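Local coordinates for protein glutathione S-transferase (Natrialba magadii ATCC 43099, PDB 6GZF) that is a xi-class glutathione transferase, probably of the glutathionyl-hydroquinone reductase type, at residues Trp221-Leu231 against Phe268-Leu278; Ile183-Asn192 against Glu238-Thr246. All blocks are in the same frame, centred on the assembly; numbering follows the deposited sequence.

Contact 1. Residues Trp221-Leu231 against Phe268-Leu278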
loop_
_atom_site.group_PDB
_atom_site.type_symbol
_atom_site.label_atom_id
_atom_site.label_comp_id
_atom_site.label_asym_id
_atom_site.label_seq_id
_atom_site.Cartn_x
_atom_site.Cartn_y
_atom_site.Cartn_z
ATOM N N TRP A 221 -16.929 -14.919 4.515
ATOM C CA TRP A 221 -16.707 -15.360 5.887
ATOM C C TRP A 221 -17.080 -14.278 6.894
ATOM O O TRP A 221 -17.275 -14.563 8.074
ATOM C CB TRP A 221 -15.252 -15.788 6.084
ATOM C CG TRP A 221 -14.902 -17.040 5.339
ATOM C CD1 TRP A 221 -14.058 -17.152 4.274
ATOM C CD2 TRP A 221 -15.402 -18.358 5.596
ATOM N NE1 TRP A 221 -13.995 -18.459 3.855
ATOM C CE2 TRP A 221 -14.811 -19.219 4.649
ATOM C CE3 TRP A 221 -16.290 -18.893 6.535
ATOM C CZ2 TRP A 221 -15.079 -20.586 4.616
ATOM C CZ3 TRP A 221 -16.554 -20.250 6.500
ATOM C CH2 TRP A 221 -15.951 -21.081 5.546
ATOM N N ASP A 222 -17.180 -13.038 6.427
ATOM C CA ASP A 222 -17.610 -11.944 7.287
ATOM C C ASP A 222 -19.094 -12.081 7.603
ATOM O O ASP A 222 -19.526 -11.818 8.726
ATOM C CB ASP A 222 -17.325 -10.591 6.634
ATOM C CG ASP A 222 -17.643 -9.423 7.550
ATOM O OD1 ASP A 222 -16.900 -9.220 8.535
ATOM O OD2 ASP A 222 -18.635 -8.711 7.286
ATOM N N ASP A 223 -19.871 -12.499 6.608
ATOM C CA ASP A 223 -21.299 -12.726 6.799
ATOM C C ASP A 223 -21.540 -13.986 7.622
ATOM O O ASP A 223 -22.495 -14.062 8.395
ATOM C CB ASP A 223 -22.016 -12.835 5.451
ATOM C CG ASP A 223 -21.983 -11.539 4.665
ATOM O OD1 ASP A 223 -21.755 -10.474 5.279
ATOM O OD2 ASP A 223 -22.190 -11.583 3.435
ATOM N N VAL A 224 -20.667 -14.972 7.448
ATOM C CA VAL A 224 -20.770 -16.231 8.175
ATOM C C VAL A 224 -20.496 -16.013 9.661
ATOM O O VAL A 224 -21.162 -16.593 10.519
ATOM C CB VAL A 224 -19.791 -17.288 7.612
ATOM C CG1 VAL A 224 -19.767 -18.530 8.492
ATOM C CG2 VAL A 224 -20.167 -17.648 6.183
ATOM N N LEU A 225 -19.527 -15.152 9.956
ATOM C CA LEU A 225 -19.112 -14.899 11.332
ATOM C C LEU A 225 -19.999 -13.876 12.035
ATOM O O LEU A 225 -19.630 -13.340 13.079
ATOM C CB LEU A 225 -17.657 -14.430 11.367
ATOM C CG LEU A 225 -16.603 -15.502 11.080
ATOM C CD1 LEU A 225 -15.203 -14.918 11.162
ATOM C CD2 LEU A 225 -16.760 -16.668 12.040
ATOM N N ALA A 226 -21.167 -13.607 11.462
ATOM C CA ALA A 226 -22.100 -12.659 12.056
ATOM C C ALA A 226 -23.022 -13.350 13.054
ATOM O O ALA A 226 -23.562 -12.710 13.959
ATOM C CB ALA A 226 -22.913 -11.968 10.973
ATOM N N ASP A 227 -23.199 -14.658 12.889
ATOM C CA ASP A 227 -24.133 -15.408 13.724
ATOM C C ASP A 227 -23.473 -16.595 14.420
ATOM O O ASP A 227 -24.131 -17.333 15.153
ATOM C CB ASP A 227 -25.323 -15.883 12.887
ATOM C CG ASP A 227 -26.035 -14.740 12.192
ATOM O OD1 ASP A 227 -26.641 -13.898 12.890
ATOM O OD2 ASP A 227 -25.984 -14.680 10.947
ATOM N N GLN A 228 -22.176 -16.775 14.191
ATOM C CA GLN A 228 -21.411 -17.800 14.893
ATOM C C GLN A 228 -20.038 -17.254 15.276
ATOM O O GLN A 228 -19.400 -16.550 14.493
ATOM C CB GLN A 228 -21.281 -19.066 14.039
ATOM C CG GLN A 228 -20.583 -18.871 12.704
ATOM C CD GLN A 228 -20.844 -20.014 11.742
ATOM O OE1 GLN A 228 -21.990 -20.286 11.382
ATOM N NE2 GLN A 228 -19.781 -20.695 11.327
ATOM N N ARG A 229 -19.595 -17.575 16.488
ATOM C CA ARG A 229 -18.381 -16.984 17.044
ATOM C C ARG A 229 -17.128 -17.344 16.253
ATOM O O ARG A 229 -16.296 -16.482 15.973
ATOM C CB ARG A 229 -18.204 -17.405 18.504
ATOM C CG ARG A 229 -16.950 -16.834 19.143
ATOM C CD ARG A 229 -16.911 -17.070 20.641
ATOM N NE ARG A 229 -15.763 -16.406 21.251
ATOM C CZ ARG A 229 -15.593 -16.253 22.560
ATOM N NH1 ARG A 229 -16.501 -16.717 23.408
ATOM N NH2 ARG A 229 -14.516 -15.634 23.023
ATOM N N TYR A 230 -16.994 -18.615 15.894
ATOM C CA TYR A 230 -15.816 -19.069 15.168
ATOM C C TYR A 230 -16.187 -19.601 13.786
ATOM O O TYR A 230 -17.367 -19.693 13.444
ATOM C CB TYR A 230 -15.075 -20.134 15.978
ATOM C CG TYR A 230 -14.672 -19.662 17.359
ATOM C CD1 TYR A 230 -13.761 -18.627 17.522
ATOM C CD2 TYR A 230 -15.208 -20.249 18.499
ATOM C CE1 TYR A 230 -13.394 -18.190 18.782
ATOM C CE2 TYR A 230 -14.845 -19.820 19.762
ATOM C CZ TYR A 230 -13.937 -18.789 19.898
ATOM O OH TYR A 230 -13.573 -18.360 21.154
ATOM N N LEU A 231 -15.173 -19.941 12.995
ATOM C CA LEU A 231 -15.380 -20.367 11.613
ATOM C C LEU A 231 -16.198 -21.651 11.521
ATOM O O LEU A 231 -17.137 -21.741 10.730
ATOM C CB LEU A 231 -14.035 -20.549 10.907
ATOM C CG LEU A 231 -13.248 -19.261 10.662
ATOM C CD1 LEU A 231 -11.928 -19.558 9.971
ATOM C CD2 LEU A 231 -14.073 -18.280 9.847
ATOM N N PHE A 268 -14.165 -4.342 8.448
ATOM C CA PHE A 268 -15.193 -5.379 8.410
ATOM C C PHE A 268 -15.965 -5.425 9.725
ATOM O O PHE A 268 -15.381 -5.319 10.804
ATOM C CB PHE A 268 -14.576 -6.747 8.110
ATOM C CG PHE A 268 -14.237 -6.958 6.662
ATOM C CD1 PHE A 268 -15.194 -7.426 5.776
ATOM C CD2 PHE A 268 -12.962 -6.695 6.185
ATOM C CE1 PHE A 268 -14.890 -7.625 4.444
ATOM C CE2 PHE A 268 -12.652 -6.891 4.851
ATOM C CZ PHE A 268 -13.617 -7.357 3.981
ATOM N N ASP A 269 -17.281 -5.587 9.624
ATOM C CA ASP A 269 -18.154 -5.586 10.794
ATOM C C ASP A 269 -17.861 -6.733 11.756
ATOM O O ASP A 269 -17.963 -6.569 12.972
ATOM C CB ASP A 269 -19.622 -5.652 10.363
ATOM C CG ASP A 269 -20.061 -4.426 9.588
ATOM O OD1 ASP A 269 -19.532 -3.327 9.857
ATOM O OD2 ASP A 269 -20.941 -4.560 8.711
ATOM N N ASN A 270 -17.496 -7.889 11.213
ATOM C CA ASN A 270 -17.396 -9.096 12.023
ATOM C C ASN A 270 -15.998 -9.713 12.075
ATOM O O ASN A 270 -15.653 -10.372 13.054
ATOM C CB ASN A 270 -18.395 -10.138 11.515
ATOM C CG ASN A 270 -19.818 -9.609 11.481
ATOM O OD1 ASN A 270 -20.530 -9.773 10.490
ATOM N ND2 ASN A 270 -20.236 -8.967 12.565
ATOM N N LEU A 271 -15.199 -9.504 11.035
ATOM C CA LEU A 271 -13.856 -10.078 10.984
ATOM C C LEU A 271 -12.905 -9.405 11.969
ATOM O O LEU A 271 -12.032 -10.056 12.544
ATOM C CB LEU A 271 -13.285 -9.987 9.567
ATOM C CG LEU A 271 -13.926 -10.878 8.503
ATOM C CD1 LEU A 271 -13.318 -10.600 7.136
ATOM C CD2 LEU A 271 -13.770 -12.345 8.871
ATOM N N TRP A 272 -13.074 -8.101 12.156
ATOM C CA TRP A 272 -12.218 -7.341 13.064
ATOM C C TRP A 272 -12.452 -7.675 14.545
ATOM O O TRP A 272 -11.486 -7.836 15.289
ATOM C CB TRP A 272 -12.396 -5.837 12.820
ATOM C CG TRP A 272 -11.657 -4.942 13.787
ATOM C CD1 TRP A 272 -12.166 -3.856 14.440
ATOM C CD2 TRP A 272 -10.284 -5.046 14.197
ATOM N NE1 TRP A 272 -11.202 -3.282 15.231
ATOM C CE2 TRP A 272 -10.039 -3.992 15.101
ATOM C CE3 TRP A 272 -9.240 -5.927 13.891
ATOM C CZ2 TRP A 272 -8.797 -3.797 15.703
ATOM C CZ3 TRP A 272 -8.008 -5.730 14.491
ATOM C CH2 TRP A 272 -7.797 -4.673 15.385
ATOM N N PRO A 273 -13.723 -7.775 14.989
ATOM C CA PRO A 273 -13.891 -8.250 16.368
ATOM C C PRO A 273 -13.468 -9.709 16.513
ATOM O O PRO A 273 -13.032 -10.129 17.583
ATOM C CB PRO A 273 -15.394 -8.087 16.622
ATOM C CG PRO A 273 -15.857 -7.103 15.601
ATOM C CD PRO A 273 -15.007 -7.351 14.401
ATOM N N TYR A 274 -13.610 -10.467 15.430
ATOM C CA TYR A 274 -13.173 -11.857 15.381
ATOM C C TYR A 274 -11.665 -11.954 15.578
ATOM O O TYR A 274 -11.180 -12.799 16.331
ATOM C CB TYR A 274 -13.589 -12.485 14.047
ATOM C CG TYR A 274 -13.004 -13.847 13.755
ATOM C CD1 TYR A 274 -13.538 -14.993 14.330
ATOM C CD2 TYR A 274 -11.939 -13.990 12.874
ATOM C CE1 TYR A 274 -13.013 -16.241 14.052
ATOM C CE2 TYR A 274 -11.409 -15.233 12.590
ATOM C CZ TYR A 274 -11.949 -16.354 13.182
ATOM O OH TYR A 274 -11.421 -17.593 12.901
ATOM N N LEU A 275 -10.931 -11.076 14.902
ATOM C CA LEU A 275 -9.477 -11.029 15.015
ATOM C C LEU A 275 -9.050 -10.603 16.416
ATOM O O LEU A 275 -8.069 -11.114 16.959
ATOM C CB LEU A 275 -8.893 -10.079 13.968
ATOM C CG LEU A 275 -7.381 -9.842 14.001
ATOM C CD1 LEU A 275 -6.628 -11.148 13.820
ATOM C CD2 LEU A 275 -6.980 -8.838 12.932
ATOM N N ARG A 276 -9.789 -9.663 16.998
ATOM C CA ARG A 276 -9.531 -9.233 18.366
ATOM C C ARG A 276 -9.864 -10.349 19.350
ATOM O O ARG A 276 -9.206 -10.498 20.378
ATOM C CB ARG A 276 -10.334 -7.972 18.701
ATOM C CG ARG A 276 -9.678 -6.681 18.232
ATOM C CD ARG A 276 -10.509 -5.459 18.601
ATOM N NE ARG A 276 -11.679 -5.304 17.740
ATOM C CZ ARG A 276 -12.921 -5.143 18.186
ATOM N NH1 ARG A 276 -13.163 -5.117 19.490
ATOM N NH2 ARG A 276 -13.921 -5.006 17.327
ATOM N N ASP A 277 -10.882 -11.138 19.023
ATOM C CA ASP A 277 -11.288 -12.252 19.872
ATOM C C ASP A 277 -10.226 -13.349 19.878
ATOM O O ASP A 277 -10.031 -14.028 20.885
ATOM C CB ASP A 277 -12.633 -12.814 19.408
ATOM C CG ASP A 277 -13.246 -13.767 20.415
ATOM O OD1 ASP A 277 -12.789 -13.785 21.578
ATOM O OD2 ASP A 277 -14.190 -14.498 20.045
ATOM N N LEU A 278 -9.539 -13.512 18.751
ATOM C CA LEU A 278 -8.488 -14.520 18.637
ATOM C C LEU A 278 -7.189 -14.049 19.279
ATOM O O LEU A 278 -6.526 -14.806 19.988
ATOM C CB LEU A 278 -8.238 -14.877 17.172
ATOM C CG LEU A 278 -9.407 -15.479 16.394
ATOM C CD1 LEU A 278 -8.963 -15.874 14.996
ATOM C CD2 LEU A 278 -9.983 -16.669 17.135
HETATM O O HOH W 1 -18.751 -5.917 7.134
HETATM O O HOH W 2 -14.906 -14.430 17.324
#
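The Tyr274 ring lies between Leu225 and Leu278 in the helical C-terminal domain of this glutathione transferase. Leu225 CD1 sits over the middle of one face in a CH-pi contact, 3.6 Å from the ring centroid, and Leu278 CG, from the same helix as Tyr274, lies over the opposite face, displaced toward the rim. Arg229 O lies in the ring plane at the edge, 3.5 Å from Tyr274 CD1. Tyr274, its CG anti to the backbone N (chi1 170°), reaches Leu231 CG with OH, which hydrogen-bonds to Asp240 OD2 of helix 238-247. A second ring, Phe268, has Asp222 OD2 at its edge, the planes 59° apart. Asp222 OD1 accepts from Asn270 N and Leu271 N, each 3.0 Å away, and the negative charge is probably stabilised by the N-terminal end of helix 271-279. The extended chain of Arg229 passes CG over the centre of a Tyr230 face and forms a side-on salt bridge with Asp277, the guanidinium and carboxylate planes 23° apart. Arg229 NE meets Asp277 OD2 at 2.8 Å and Arg229 NH2 meets Asp277 OD1 at 2.9 Å, both through syn lone pairs; one water donates to Asp277 OD2 and Arg229 O.

Contact 2. Residues Ile183-Asn192 against Glu238-Thr246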
loop_
_atom_site.group_PDB
_atom_site.type_symbol
_atom_site.label_atom_id
_atom_site.label_comp_id
_atom_site.label_asym_id
_atom_site.label_seq_id
_atom_site.Cartn_x
_atom_site.Cartn_y
_atom_site.Cartn_z
ATOM N N ILE A 183 -13.106 -25.880 5.725
ATOM C CA ILE A 183 -12.791 -24.457 5.805
ATOM C C ILE A 183 -11.319 -24.194 5.500
ATOM O O ILE A 183 -10.985 -23.256 4.776
ATOM C CB ILE A 183 -13.136 -23.882 7.193
ATOM C CG1 ILE A 183 -14.635 -24.014 7.463
ATOM C CG2 ILE A 183 -12.718 -22.424 7.291
ATOM C CD1 ILE A 183 -15.061 -23.462 8.798
ATOM N N ILE A 184 -10.446 -25.030 6.056
ATOM C CA ILE A 184 -9.010 -24.924 5.813
ATOM C C ILE A 184 -8.697 -25.029 4.322
ATOM O O ILE A 184 -7.883 -24.273 3.792
ATOM C CB ILE A 184 -8.226 -26.011 6.578
ATOM C CG1 ILE A 184 -8.356 -25.804 8.087
ATOM C CG2 ILE A 184 -6.758 -26.005 6.174
ATOM C CD1 ILE A 184 -7.831 -26.961 8.910
ATOM N N ASP A 185 -9.365 -25.960 3.647
ATOM C CA ASP A 185 -9.148 -26.172 2.222
ATOM C C ASP A 185 -9.675 -25.003 1.393
ATOM O O ASP A 185 -9.063 -24.616 0.397
ATOM C CB ASP A 185 -9.810 -27.476 1.772
ATOM C CG ASP A 185 -9.211 -28.021 0.490
ATOM O OD1 ASP A 185 -8.259 -28.826 0.574
ATOM O OD2 ASP A 185 -9.689 -27.644 -0.602
ATOM N N ASN A 186 -10.806 -24.440 1.808
ATOM C CA ASN A 186 -11.438 -23.361 1.059
ATOM C C ASN A 186 -10.615 -22.078 1.115
ATOM O O ASN A 186 -10.184 -21.573 0.080
ATOM C CB ASN A 186 -12.855 -23.104 1.585
ATOM C CG ASN A 186 -13.648 -22.136 0.711
ATOM O OD1 ASN A 186 -13.092 -21.443 -0.145
ATOM N ND2 ASN A 186 -14.957 -22.079 0.935
ATOM N N ILE A 187 -10.389 -21.563 2.320
ATOM C CA ILE A 187 -9.692 -20.289 2.501
ATOM C C ILE A 187 -8.236 -20.327 2.042
ATOM O O ILE A 187 -7.563 -19.296 1.999
ATOM C CB ILE A 187 -9.709 -19.848 3.978
ATOM C CG1 ILE A 187 -8.731 -20.694 4.798
ATOM C CG2 ILE A 187 -11.115 -19.930 4.549
ATOM C CD1 ILE A 187 -8.121 -19.957 5.976
ATOM N N TYR A 188 -7.756 -21.519 1.705
ATOM C CA TYR A 188 -6.352 -21.726 1.377
ATOM C C TYR A 188 -5.880 -20.913 0.173
ATOM O O TYR A 188 -4.855 -20.235 0.240
ATOM C CB TYR A 188 -6.091 -23.211 1.126
ATOM C CG TYR A 188 -4.654 -23.520 0.791
ATOM C CD1 TYR A 188 -3.664 -23.432 1.759
ATOM C CD2 TYR A 188 -4.285 -23.903 -0.491
ATOM C CE1 TYR A 188 -2.349 -23.712 1.461
ATOM C CE2 TYR A 188 -2.972 -24.188 -0.799
ATOM C CZ TYR A 188 -2.008 -24.090 0.183
ATOM O OH TYR A 188 -0.695 -24.371 -0.107
ATOM N N GLU A 189 -6.623 -20.981 -0.926
ATOM C CA GLU A 189 -6.212 -20.305 -2.155
ATOM C C GLU A 189 -6.586 -18.813 -2.205
ATOM O O GLU A 189 -5.728 -17.982 -2.499
ATOM C CB GLU A 189 -6.787 -21.030 -3.378
ATOM C CG GLU A 189 -5.893 -20.966 -4.606
ATOM C CD GLU A 189 -6.616 -21.360 -5.879
ATOM O OE1 GLU A 189 -7.290 -22.412 -5.883
ATOM O OE2 GLU A 189 -6.506 -20.615 -6.877
ATOM N N PRO A 190 -7.857 -18.458 -1.925
ATOM C CA PRO A 190 -8.181 -17.034 -2.076
ATOM C C PRO A 190 -7.635 -16.140 -0.963
ATOM O O PRO A 190 -7.452 -14.946 -1.195
ATOM C CB PRO A 190 -9.713 -17.026 -2.058
ATOM C CG PRO A 190 -10.072 -18.202 -1.236
ATOM C CD PRO A 190 -9.054 -19.248 -1.577
ATOM N N ILE A 191 -7.379 -16.699 0.216
ATOM C CA ILE A 191 -6.973 -15.882 1.357
ATOM C C ILE A 191 -5.529 -16.127 1.793
ATOM O O ILE A 191 -4.726 -15.195 1.827
ATOM C CB ILE A 191 -7.905 -16.111 2.562
ATOM C CG1 ILE A 191 -9.313 -15.601 2.245
ATOM C CG2 ILE A 191 -7.364 -15.411 3.795
ATOM C CD1 ILE A 191 -10.351 -15.989 3.275
ATOM N N ASN A 192 -5.200 -17.372 2.130
ATOM C CA ASN A 192 -3.856 -17.701 2.600
ATOM C C ASN A 192 -2.784 -17.472 1.534
ATOM O O ASN A 192 -1.769 -16.827 1.796
ATOM C CB ASN A 192 -3.800 -19.150 3.088
ATOM C CG ASN A 192 -4.597 -19.367 4.360
ATOM O OD1 ASN A 192 -4.856 -18.426 5.112
ATOM N ND2 ASN A 192 -4.983 -20.612 4.611
ATOM N N GLU A 238 -8.554 -25.499 14.246
ATOM C CA GLU A 238 -7.415 -25.224 13.376
ATOM C C GLU A 238 -7.795 -24.266 12.255
ATOM O O GLU A 238 -6.954 -23.521 11.751
ATOM C CB GLU A 238 -6.867 -26.517 12.773
ATOM C CG GLU A 238 -6.346 -27.526 13.778
ATOM C CD GLU A 238 -5.711 -28.729 13.104
ATOM O OE1 GLU A 238 -5.582 -28.711 11.861
ATOM O OE2 GLU A 238 -5.341 -29.689 13.810
ATOM N N ALA A 239 -9.066 -24.302 11.864
ATOM C CA ALA A 239 -9.579 -23.445 10.802
ATOM C C ALA A 239 -9.393 -21.973 11.153
ATOM O O ALA A 239 -9.122 -21.146 10.283
ATOM C CB ALA A 239 -11.046 -23.746 10.542
ATOM N N ASP A 240 -9.535 -21.657 12.436
ATOM C CA ASP A 240 -9.371 -20.288 12.908
ATOM C C ASP A 240 -7.903 -19.877 12.920
ATOM O O ASP A 240 -7.576 -18.717 12.677
ATOM C CB ASP A 240 -9.973 -20.128 14.305
ATOM C CG ASP A 240 -11.420 -20.577 14.370
ATOM O OD1 ASP A 240 -11.660 -21.775 14.628
ATOM O OD2 ASP A 240 -12.315 -19.733 14.155
ATOM N N ILE A 241 -7.024 -20.834 13.206
ATOM C CA ILE A 241 -5.590 -20.569 13.254
ATOM C C ILE A 241 -5.049 -20.235 11.864
ATOM O O ILE A 241 -4.207 -19.349 11.712
ATOM C CB ILE A 241 -4.816 -21.770 13.836
ATOM C CG1 ILE A 241 -5.334 -22.104 15.237
ATOM C CG2 ILE A 241 -3.322 -21.480 13.879
ATOM C CD1 ILE A 241 -4.532 -23.168 15.950
ATOM N N ALA A 242 -5.541 -20.946 10.854
ATOM C CA ALA A 242 -5.149 -20.691 9.473
ATOM C C ALA A 242 -5.569 -19.288 9.043
ATOM O O ALA A 242 -4.792 -18.556 8.431
ATOM C CB ALA A 242 -5.754 -21.735 8.549
ATOM N N MET A 243 -6.802 -18.921 9.377
ATOM C CA MET A 243 -7.341 -17.608 9.042
ATOM C C MET A 243 -6.629 -16.493 9.804
ATOM O O MET A 243 -6.341 -15.432 9.248
ATOM C CB MET A 243 -8.843 -17.563 9.338
ATOM C CG MET A 243 -9.520 -16.254 8.965
ATOM S SD MET A 243 -9.647 -16.011 7.186
ATOM C CE MET A 243 -11.406 -16.248 6.941
ATOM N N PHE A 244 -6.345 -16.748 11.078
ATOM C CA PHE A 244 -5.775 -15.745 11.974
ATOM C C PHE A 244 -4.404 -15.239 11.532
ATOM O O PHE A 244 -4.140 -14.039 11.574
ATOM C CB PHE A 244 -5.680 -16.309 13.395
ATOM C CG PHE A 244 -4.846 -15.477 14.327
ATOM C CD1 PHE A 244 -5.361 -14.325 14.898
ATOM C CD2 PHE A 244 -3.553 -15.856 14.645
ATOM C CE1 PHE A 244 -4.594 -13.561 15.757
ATOM C CE2 PHE A 244 -2.783 -15.097 15.503
ATOM C CZ PHE A 244 -3.304 -13.949 16.060
ATOM N N THR A 245 -3.534 -16.152 11.112
ATOM C CA THR A 245 -2.165 -15.791 10.759
ATOM C C THR A 245 -2.102 -14.933 9.497
ATOM O O THR A 245 -1.107 -14.252 9.251
ATOM C CB THR A 245 -1.290 -17.039 10.564
ATOM O OG1 THR A 245 -1.909 -17.918 9.617
ATOM C CG2 THR A 245 -1.117 -17.773 11.884
ATOM N N THR A 246 -3.164 -14.973 8.698
ATOM C CA THR A 246 -3.266 -14.111 7.528
ATOM C C THR A 246 -3.834 -12.753 7.926
ATOM O O THR A 246 -3.259 -11.711 7.610
ATOM C CB THR A 246 -4.154 -14.732 6.433
ATOM O OG1 THR A 246 -3.576 -15.964 5.984
ATOM C CG2 THR A 246 -4.288 -13.782 5.253
HETATM O O HOH W 3 -1.590 -15.484 4.140
#
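Ile191 and Met243 cross at a slant, one of several apolar pairs that join helices 177-192 and 238-247 as they run side by side. In these segments the axes approach to 9.3 Å, and the directions differ by 14°. Met243 starts with CG anti to its backbone N (chi1 -177°) and then bends, which carries CE to 3.8 Å from Ile191 CD1, with SD alongside the same isoleucine. One turn back, Ile187 holds CG1 between its backbone N and carbonyl carbon (chi1 74°) and aims CD1 between Ala242 CB, 3.9 Å away, and the backbone of Met243. The alanines present small surfaces to the isoleucines: Ala239 CB meets Ile183 CG2 at 3.9 Å, while Ile184 lays CG1 over Ala239 CA and sends CD1 to Glu238 CB. Near the C-terminal ends, Thr246 turns CG2 to Ile191 CG2 and OG1 to the Asn192 side, where one water donates to both Thr246 OG1 and Asn192 O. The Asn192 side chain crosses that of Thr246 at about a right angle. An alanine here would lack the amide and would probably deprive Thr246 of a polar neighbour and open a gap beside Ala242. The helix bearing Asn192 widens into a pi-type turn, in which Ile187 O accepts from both Ile191 N and Asn192 N; Pro190 has no N-H to give. The Thr246 side chain lies about 4 Å from that of Tyr254, predicted to lower the pKa of the active-site cysteine, and about 6 Å from that of Tyr196, the predicted proton donor/acceptor. Such nearly parallel helices form the core of the C-terminal helical domain in the glutathione transferase fold.

From the N terminus, the chain passes through the thioredoxin-like domain and enters the helical domain, where the four segments come in the order 183-192, 221-231, 238-246 and 268-278. Contact 2 closes a loop of 45 residues that takes in helices 194-199 and 204-224. Contact 1 closes one of 36 residues that holds helices 238-247 and 250-254. The two loops cross, since each contains a segment of the other contact. Their centres are about 13 Å apart, and they meet where Leu231 N probably hydrogen-bonds to Asp240 OD2 and Trp221 packs on Ile187. Together they tie helices 177-192, 204-224, 238-247 and 271-279 into one bundle.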